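Local coordinates for matrix protein VP40 (Lake Victoria marburgvirus, PDB 5B0V) that drives assembly and budding of the virus particle as its matrix protein, a dimer that reorganises into multimers at the plasma membrane, at residues Lys133-Arg139 against Gly155-Gln161; Ser259-Leu265 against Pro285-Ala291. All coordinates share one frame; numbering follows the deposited sequence.

Interaction 1. Residues Lys133-Arg139 against Gly155-Gln161; sequences KFVRVNR and GNQAFIQ
Val-135 and Phe-159, and then Val-137 and Gln-157, form successive hydrogen-bonded pairs of an antiparallel ladder whose two strands, 133-139 and 156-160, run at 151° to each other with their axes 4.6 Å apart at the closest. Strand 133-139 is the middle one of a three-stranded antiparallel sheet, between 122-128 and 156-160. Beyond these pairs a single bond closes each end: Gln-161 N gives its hydrogen to Lys-133 O at 2.8 Å, and Arg-139 N reaches Gly-155 O, where Gly-155 with its positive phi turns the chain out of helix 150-154. Of the side chains, Val-135, Val-137 and Phe-159 share one face. The CG1 methyl of Val-137 meets the Phe-159 ring at its edge, in the ring plane, 3.6 Å from CE1, while Val-135 CG1 packs on Phe-159 CB at 3.7 Å. Arg-136, Ala-158 and Asn-156 occupy the other face. Here the arginine chain bends at chi3 (-61°), which brings NH1 back to Asn-156 OD1 at 2.7 Å. The donor stands well above the amide's carbonyl plane, and the guanidinium and amide planes are turned 72° apart. Arg-136 also makes a cation-pi contact with Phe-127. At the Lys-133/Gln-161 end Phe-134 and Ile-160 lie alongside each other, pointing the same way, with ring atom CE1 3.6 Å from Ile-160 CG1. Arg-136 and Asn-156 thus give one face a polar contact, while Val-135, Val-137 and Phe-159 pack apolar groups on the other; a weak bond from Arg-150 to the same Asn-156 OD1 would probably polarise this oxygen further.

Interaction 2. Residues Ser259-Leu265 against Pro285-Ala291; sequences SLFRISL and PVVYFQA
Phe-261 and Phe-289 exchange two backbone hydrogen bonds, as do Ile-263 and Val-287, in an antiparallel ladder whose strands, 260-264 and 286-290, meet at 154°. Phe-261 N to Phe-289 O is 2.8 Å. Single bonds extend the ladder at both ends, Leu-265 N to Pro-285 O and Ala-291 N to Ser-259 O.

Aromatic rings take part on both faces. On the face with Ile-263 and Val-287, Phe-289 has its CG between backbone N and carbonyl carbon (chi1 69°), a setting that brings the ring face against Phe-261 CB, which sits 3.7 Å from the ring centroid. The two phenyl planes are near parallel but slid apart, barely overlapping. Ala-291 CB approaches Phe-261 CE1 at 3.4 Å, and Ile-263 CG1 meets Phe-289 CE1 at 4.1 Å. On the other face Arg-262 and Tyr-288 run side by side in the same direction, with Arg-262 CB 3.8 Å from the centroid of the tyrosine ring, over its face.

The polar contact continues this alignment. Extended from CG to NE, Arg-262 follows the ring out to the phenol and donates from NH1 to Tyr-288 OH at 3.1 Å, its guanidinium turned nearly perpendicular to the ring. Arg-262 NH2 forms a salt bridge with Glu-252, so Glu-252 probably offsets the arginine's charge, while Asp-191 takes part in a second hydrogen bond at the tyrosine hydroxyl.

Strand 251-253 flanks strand 260-264, its Val-251 reaching Phe-261, Ile-263 and Phe-289, while Gln-290 touches strands 72-83 and 91-104.

From the N terminus, the chain passes through strands 56-59, 72-83 and 91-104, helix 110-119 and strand 122-128, then folds back on itself in interaction 1, which closes a loop of 15 residues containing helix 150-154. It next runs through strand 176-187 before interaction 2 closes a loop of 19 residues with neither helix nor strand. The two contacts follow in series, neither nested nor crossed. Each pairs the middle strand of a three-stranded antiparallel sheet with an outer one. Their centres lie 23 Å apart, on opposite sides of the chain's centre, and they do not touch. Strand 91-104 is a common neighbour, met by Phe-159 of interaction 1 and by Ser-259 and Gln-290 of interaction 2.

Interaction 1. Residues Lys133-Arg139 against Gly155-Gln161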
loop_
_atom_site.group_PDB
_atom_site.type_symbol
_atom_site.label_atom_id
_atom_site.label_comp_id
_atom_site.label_asym_id
_atom_site.label_seq_id
_atom_site.Cartn_x
_atom_site.Cartn_y
_atom_site.Cartn_z
ATOM N N LYS A 133 -6.593 1.657 -31.434
ATOM C CA LYS A 133 -6.017 2.624 -30.501
ATOM C C LYS A 133 -6.014 2.068 -29.097
ATOM O O LYS A 133 -7.044 1.632 -28.576
ATOM C CB LYS A 133 -6.735 3.975 -30.561
ATOM C CG LYS A 133 -6.500 4.701 -31.868
ATOM C CD LYS A 133 -6.958 6.152 -31.828
ATOM C CE LYS A 133 -5.984 7.046 -31.064
ATOM N NZ LYS A 133 -6.330 8.501 -31.162
ATOM N N PHE A 134 -4.834 2.099 -28.492
ATOM C CA PHE A 134 -4.631 1.620 -27.136
ATOM C C PHE A 134 -4.135 2.708 -26.208
ATOM O O PHE A 134 -3.689 3.784 -26.623
ATOM C CB PHE A 134 -3.614 0.488 -27.138
ATOM C CG PHE A 134 -4.159 -0.781 -27.658
ATOM C CD1 PHE A 134 -4.783 -1.676 -26.810
ATOM C CD2 PHE A 134 -4.088 -1.074 -29.006
ATOM C CE1 PHE A 134 -5.305 -2.864 -27.303
ATOM C CE2 PHE A 134 -4.614 -2.258 -29.506
ATOM C CZ PHE A 134 -5.228 -3.153 -28.656
ATOM N N VAL A 135 -4.200 2.395 -24.927
ATOM C CA VAL A 135 -3.747 3.299 -23.875
ATOM C C VAL A 135 -2.958 2.451 -22.878
ATOM O O VAL A 135 -3.468 1.442 -22.397
ATOM C CB VAL A 135 -4.967 3.997 -23.243
ATOM C CG1 VAL A 135 -5.707 3.029 -22.359
ATOM C CG2 VAL A 135 -4.598 5.205 -22.416
ATOM N N ARG A 136 -1.715 2.826 -22.605
ATOM C CA ARG A 136 -0.859 2.055 -21.703
ATOM C C ARG A 136 -0.609 2.787 -20.409
ATOM O O ARG A 136 -0.036 3.885 -20.408
ATOM C CB ARG A 136 0.489 1.784 -22.356
ATOM C CG ARG A 136 1.278 0.677 -21.681
ATOM C CD ARG A 136 2.742 0.703 -22.088
ATOM N NE ARG A 136 2.928 0.520 -23.524
ATOM C CZ ARG A 136 2.735 -0.624 -24.191
ATOM N NH1 ARG A 136 2.338 -1.738 -23.570
ATOM N NH2 ARG A 136 2.933 -0.650 -25.510
ATOM N N VAL A 137 -1.025 2.201 -19.300
ATOM C CA VAL A 137 -0.630 2.765 -18.028
ATOM C C VAL A 137 0.629 2.054 -17.545
ATOM O O VAL A 137 0.688 0.833 -17.501
ATOM C CB VAL A 137 -1.750 2.788 -16.985
ATOM C CG1 VAL A 137 -2.547 1.516 -17.014
ATOM C CG2 VAL A 137 -1.183 3.032 -15.593
ATOM N N ASN A 138 1.638 2.863 -17.228
ATOM C CA ASN A 138 2.976 2.408 -16.918
ATOM C C ASN A 138 3.307 2.571 -15.453
ATOM O O ASN A 138 3.040 3.603 -14.874
ATOM C CB ASN A 138 3.980 3.229 -17.701
ATOM C CG ASN A 138 3.776 3.124 -19.191
ATOM O OD1 ASN A 138 4.204 2.156 -19.812
ATOM N ND2 ASN A 138 3.137 4.135 -19.779
ATOM N N ARG A 139 3.908 1.545 -14.867
ATOM C CA ARG A 139 4.395 1.628 -13.510
ATOM C C ARG A 139 5.898 1.768 -13.604
ATOM O O ARG A 139 6.568 0.880 -14.115
ATOM C CB ARG A 139 4.033 0.386 -12.701
ATOM C CG ARG A 139 4.224 0.592 -11.221
ATOM C CD ARG A 139 4.189 -0.669 -10.383
ATOM N NE ARG A 139 5.209 -0.455 -9.366
ATOM C CZ ARG A 139 6.041 -1.341 -8.878
ATOM N NH1 ARG A 139 6.030 -2.590 -9.291
ATOM N NH2 ARG A 139 6.914 -0.951 -7.967
ATOM N N GLY A 155 5.531 -4.382 -15.846
ATOM C CA GLY A 155 5.737 -2.959 -15.594
ATOM C C GLY A 155 4.832 -2.050 -16.391
ATOM O O GLY A 155 5.066 -0.843 -16.441
ATOM N N ASN A 156 3.770 -2.627 -16.964
ATOM C CA ASN A 156 2.773 -1.877 -17.732
ATOM C C ASN A 156 1.539 -2.720 -18.053
ATOM O O ASN A 156 1.562 -3.938 -17.977
ATOM C CB ASN A 156 3.376 -1.370 -19.027
ATOM C CG ASN A 156 3.403 -2.435 -20.090
ATOM O OD1 ASN A 156 2.533 -2.479 -20.959
ATOM N ND2 ASN A 156 4.380 -3.318 -20.012
ATOM N N GLN A 157 0.475 -2.052 -18.461
ATOM C CA GLN A 157 -0.758 -2.712 -18.829
ATOM C C GLN A 157 -1.504 -1.860 -19.871
ATOM O O GLN A 157 -1.707 -0.661 -19.683
ATOM C CB GLN A 157 -1.599 -2.881 -17.567
ATOM C CG GLN A 157 -3.034 -3.344 -17.768
ATOM C CD GLN A 157 -3.120 -4.842 -17.903
ATOM O OE1 GLN A 157 -3.111 -5.543 -16.911
ATOM N NE2 GLN A 157 -3.217 -5.332 -19.123
ATOM N N ALA A 158 -1.917 -2.491 -20.964
ATOM C CA ALA A 158 -2.621 -1.806 -22.047
ATOM C C ALA A 158 -4.128 -2.030 -21.993
ATOM O O ALA A 158 -4.601 -3.051 -21.491
ATOM C CB ALA A 158 -2.074 -2.265 -23.373
ATOM N N PHE A 159 -4.881 -1.062 -22.506
ATOM C CA PHE A 159 -6.337 -1.172 -22.599
ATOM C C PHE A 159 -6.726 -0.639 -23.947
ATOM O O PHE A 159 -6.101 0.318 -24.409
ATOM C CB PHE A 159 -7.003 -0.331 -21.524
ATOM C CG PHE A 159 -6.625 -0.739 -20.149
ATOM C CD1 PHE A 159 -5.525 -0.195 -19.512
ATOM C CD2 PHE A 159 -7.346 -1.707 -19.506
ATOM C CE1 PHE A 159 -5.160 -0.614 -18.250
ATOM C CE2 PHE A 159 -6.997 -2.126 -18.242
ATOM C CZ PHE A 159 -5.903 -1.581 -17.614
ATOM N N ILE A 160 -7.731 -1.233 -24.589
ATOM C CA ILE A 160 -8.281 -0.609 -25.801
ATOM C C ILE A 160 -8.770 0.759 -25.374
ATOM O O ILE A 160 -9.364 0.912 -24.319
ATOM C CB ILE A 160 -9.437 -1.409 -26.449
ATOM C CG1 ILE A 160 -8.913 -2.662 -27.171
ATOM C CG2 ILE A 160 -10.154 -0.591 -27.500
ATOM C CD1 ILE A 160 -8.748 -3.907 -26.296
ATOM N N GLN A 161 -8.486 1.762 -26.176
ATOM C CA GLN A 161 -8.840 3.109 -25.800
ATOM C C GLN A 161 -10.323 3.224 -25.569
ATOM O O GLN A 161 -10.749 3.851 -24.623
ATOM C CB GLN A 161 -8.417 4.102 -26.870
ATOM C CG GLN A 161 -8.456 5.531 -26.386
ATOM C CD GLN A 161 -8.299 6.525 -27.511
ATOM O OE1 GLN A 161 -7.243 7.147 -27.668
ATOM N NE2 GLN A 161 -9.344 6.670 -28.317
#

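Interaction 2. Residues Ser259-Leu265 against Pro285-Ala291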
loop_
_atom_site.group_PDB
_atom_site.type_symbol
_atom_site.label_atom_id
_atom_site.label_comp_id
_atom_site.label_asym_id
_atom_site.label_seq_id
_atom_site.Cartn_x
_atom_site.Cartn_y
_atom_site.Cartn_z
ATOM N N SER A 259 -16.362 -2.556 -10.768
ATOM C CA SER A 259 -15.706 -3.184 -11.904
ATOM C C SER A 259 -15.734 -4.731 -11.890
ATOM O O SER A 259 -14.774 -5.382 -12.305
ATOM C CB SER A 259 -14.262 -2.679 -11.975
ATOM O OG SER A 259 -14.211 -1.267 -11.986
ATOM N N LEU A 260 -16.832 -5.315 -11.431
ATOM C CA LEU A 260 -16.859 -6.747 -11.183
ATOM C C LEU A 260 -18.175 -7.389 -11.583
ATOM O O LEU A 260 -19.245 -7.002 -11.142
ATOM C CB LEU A 260 -16.588 -7.004 -9.712
ATOM C CG LEU A 260 -16.232 -8.442 -9.307
ATOM C CD1 LEU A 260 -14.817 -8.769 -9.737
ATOM C CD2 LEU A 260 -16.374 -8.661 -7.804
ATOM N N PHE A 261 -18.060 -8.408 -12.415
ATOM C CA PHE A 261 -19.201 -9.121 -12.957
ATOM C C PHE A 261 -19.058 -10.595 -12.723
ATOM O O PHE A 261 -17.936 -11.110 -12.538
ATOM C CB PHE A 261 -19.299 -8.827 -14.430
ATOM C CG PHE A 261 -19.408 -7.364 -14.705
ATOM C CD1 PHE A 261 -18.299 -6.530 -14.605
ATOM C CD2 PHE A 261 -20.637 -6.804 -14.987
ATOM C CE1 PHE A 261 -18.429 -5.167 -14.834
ATOM C CE2 PHE A 261 -20.765 -5.456 -15.214
ATOM C CZ PHE A 261 -19.669 -4.641 -15.135
ATOM N N ARG A 262 -20.199 -11.270 -12.732
ATOM C CA ARG A 262 -20.224 -12.711 -12.520
ATOM C C ARG A 262 -21.208 -13.444 -13.451
ATOM O O ARG A 262 -22.142 -12.844 -13.973
ATOM C CB ARG A 262 -20.524 -12.975 -11.054
ATOM C CG ARG A 262 -21.877 -12.551 -10.601
ATOM C CD ARG A 262 -22.117 -13.149 -9.232
ATOM N NE ARG A 262 -23.240 -12.443 -8.612
ATOM C CZ ARG A 262 -23.277 -11.887 -7.408
ATOM N NH1 ARG A 262 -22.250 -11.946 -6.577
ATOM N NH2 ARG A 262 -24.385 -11.290 -7.019
ATOM N N ILE A 263 -20.973 -14.738 -13.659
ATOM C CA ILE A 263 -21.882 -15.589 -14.438
ATOM C C ILE A 263 -22.158 -16.869 -13.675
ATOM O O ILE A 263 -21.251 -17.666 -13.399
ATOM C CB ILE A 263 -21.308 -15.990 -15.803
ATOM C CG1 ILE A 263 -20.945 -14.772 -16.619
ATOM C CG2 ILE A 263 -22.313 -16.813 -16.603
ATOM C CD1 ILE A 263 -20.059 -15.087 -17.803
ATOM N N SER A 264 -23.418 -17.086 -13.341
ATOM C CA SER A 264 -23.772 -18.346 -12.748
ATOM C C SER A 264 -23.971 -19.360 -13.904
ATOM O O SER A 264 -24.532 -19.032 -14.978
ATOM C CB SER A 264 -24.969 -18.197 -11.836
ATOM O OG SER A 264 -26.127 -18.338 -12.596
ATOM N N LEU A 265 -23.426 -20.561 -13.697
ATOM C CA LEU A 265 -23.351 -21.594 -14.721
ATOM C C LEU A 265 -24.256 -22.734 -14.332
ATOM O O LEU A 265 -24.379 -23.035 -13.159
ATOM C CB LEU A 265 -21.915 -22.097 -14.856
ATOM C CG LEU A 265 -20.873 -21.061 -15.289
ATOM C CD1 LEU A 265 -19.453 -21.552 -15.108
ATOM C CD2 LEU A 265 -21.065 -20.687 -16.731
ATOM N N PRO A 285 -21.637 -23.496 -9.502
ATOM C CA PRO A 285 -20.486 -22.974 -10.189
ATOM C C PRO A 285 -20.735 -21.536 -10.670
ATOM O O PRO A 285 -21.762 -21.251 -11.284
ATOM C CB PRO A 285 -20.322 -23.961 -11.337
ATOM C CG PRO A 285 -21.695 -24.480 -11.608
ATOM C CD PRO A 285 -22.536 -24.240 -10.409
ATOM N N VAL A 286 -19.816 -20.630 -10.335
ATOM C CA VAL A 286 -19.940 -19.235 -10.718
ATOM C C VAL A 286 -18.568 -18.644 -11.034
ATOM O O VAL A 286 -17.648 -18.829 -10.263
ATOM C CB VAL A 286 -20.577 -18.424 -9.585
ATOM C CG1 VAL A 286 -20.701 -16.948 -9.986
ATOM C CG2 VAL A 286 -21.934 -19.001 -9.193
ATOM N N VAL A 287 -18.447 -17.908 -12.143
ATOM C CA VAL A 287 -17.197 -17.214 -12.463
ATOM C C VAL A 287 -17.306 -15.725 -12.387
ATOM O O VAL A 287 -18.220 -15.134 -12.888
ATOM C CB VAL A 287 -16.677 -17.504 -13.854
ATOM C CG1 VAL A 287 -16.092 -18.882 -13.892
ATOM C CG2 VAL A 287 -17.773 -17.380 -14.877
ATOM N N TYR A 288 -16.319 -15.126 -11.761
ATOM C CA TYR A 288 -16.257 -13.706 -11.650
ATOM C C TYR A 288 -15.275 -13.213 -12.668
ATOM O O TYR A 288 -14.345 -13.902 -13.021
ATOM C CB TYR A 288 -15.819 -13.310 -10.237
ATOM C CG TYR A 288 -16.919 -13.515 -9.241
ATOM C CD1 TYR A 288 -17.144 -14.747 -8.691
ATOM C CD2 TYR A 288 -17.742 -12.489 -8.884
ATOM C CE1 TYR A 288 -18.150 -14.952 -7.783
ATOM C CE2 TYR A 288 -18.761 -12.685 -7.982
ATOM C CZ TYR A 288 -18.966 -13.924 -7.442
ATOM O OH TYR A 288 -19.973 -14.093 -6.515
ATOM N N PHE A 289 -15.493 -12.014 -13.154
ATOM C CA PHE A 289 -14.539 -11.418 -14.053
ATOM C C PHE A 289 -14.615 -9.903 -13.896
ATOM O O PHE A 289 -15.540 -9.362 -13.288
ATOM C CB PHE A 289 -14.791 -11.886 -15.513
ATOM C CG PHE A 289 -16.058 -11.350 -16.138
ATOM C CD1 PHE A 289 -17.269 -12.003 -15.958
ATOM C CD2 PHE A 289 -16.032 -10.221 -16.917
ATOM C CE1 PHE A 289 -18.436 -11.530 -16.537
ATOM C CE2 PHE A 289 -17.184 -9.742 -17.494
ATOM C CZ PHE A 289 -18.385 -10.388 -17.304
ATOM N N GLN A 290 -13.620 -9.231 -14.433
ATOM C CA GLN A 290 -13.512 -7.804 -14.271
ATOM C C GLN A 290 -13.830 -7.099 -15.561
ATOM O O GLN A 290 -13.363 -7.508 -16.630
ATOM C CB GLN A 290 -12.091 -7.428 -13.911
ATOM C CG GLN A 290 -11.505 -8.145 -12.727
ATOM C CD GLN A 290 -10.270 -7.425 -12.290
ATOM O OE1 GLN A 290 -9.192 -7.642 -12.848
ATOM N NE2 GLN A 290 -10.429 -6.487 -11.338
ATOM N N ALA A 291 -14.617 -6.033 -15.443
ATOM C CA ALA A 291 -14.838 -5.094 -16.529
ATOM C C ALA A 291 -14.978 -3.718 -15.915
ATOM O O ALA A 291 -15.259 -3.618 -14.731
ATOM C CB ALA A 291 -16.082 -5.445 -17.287
#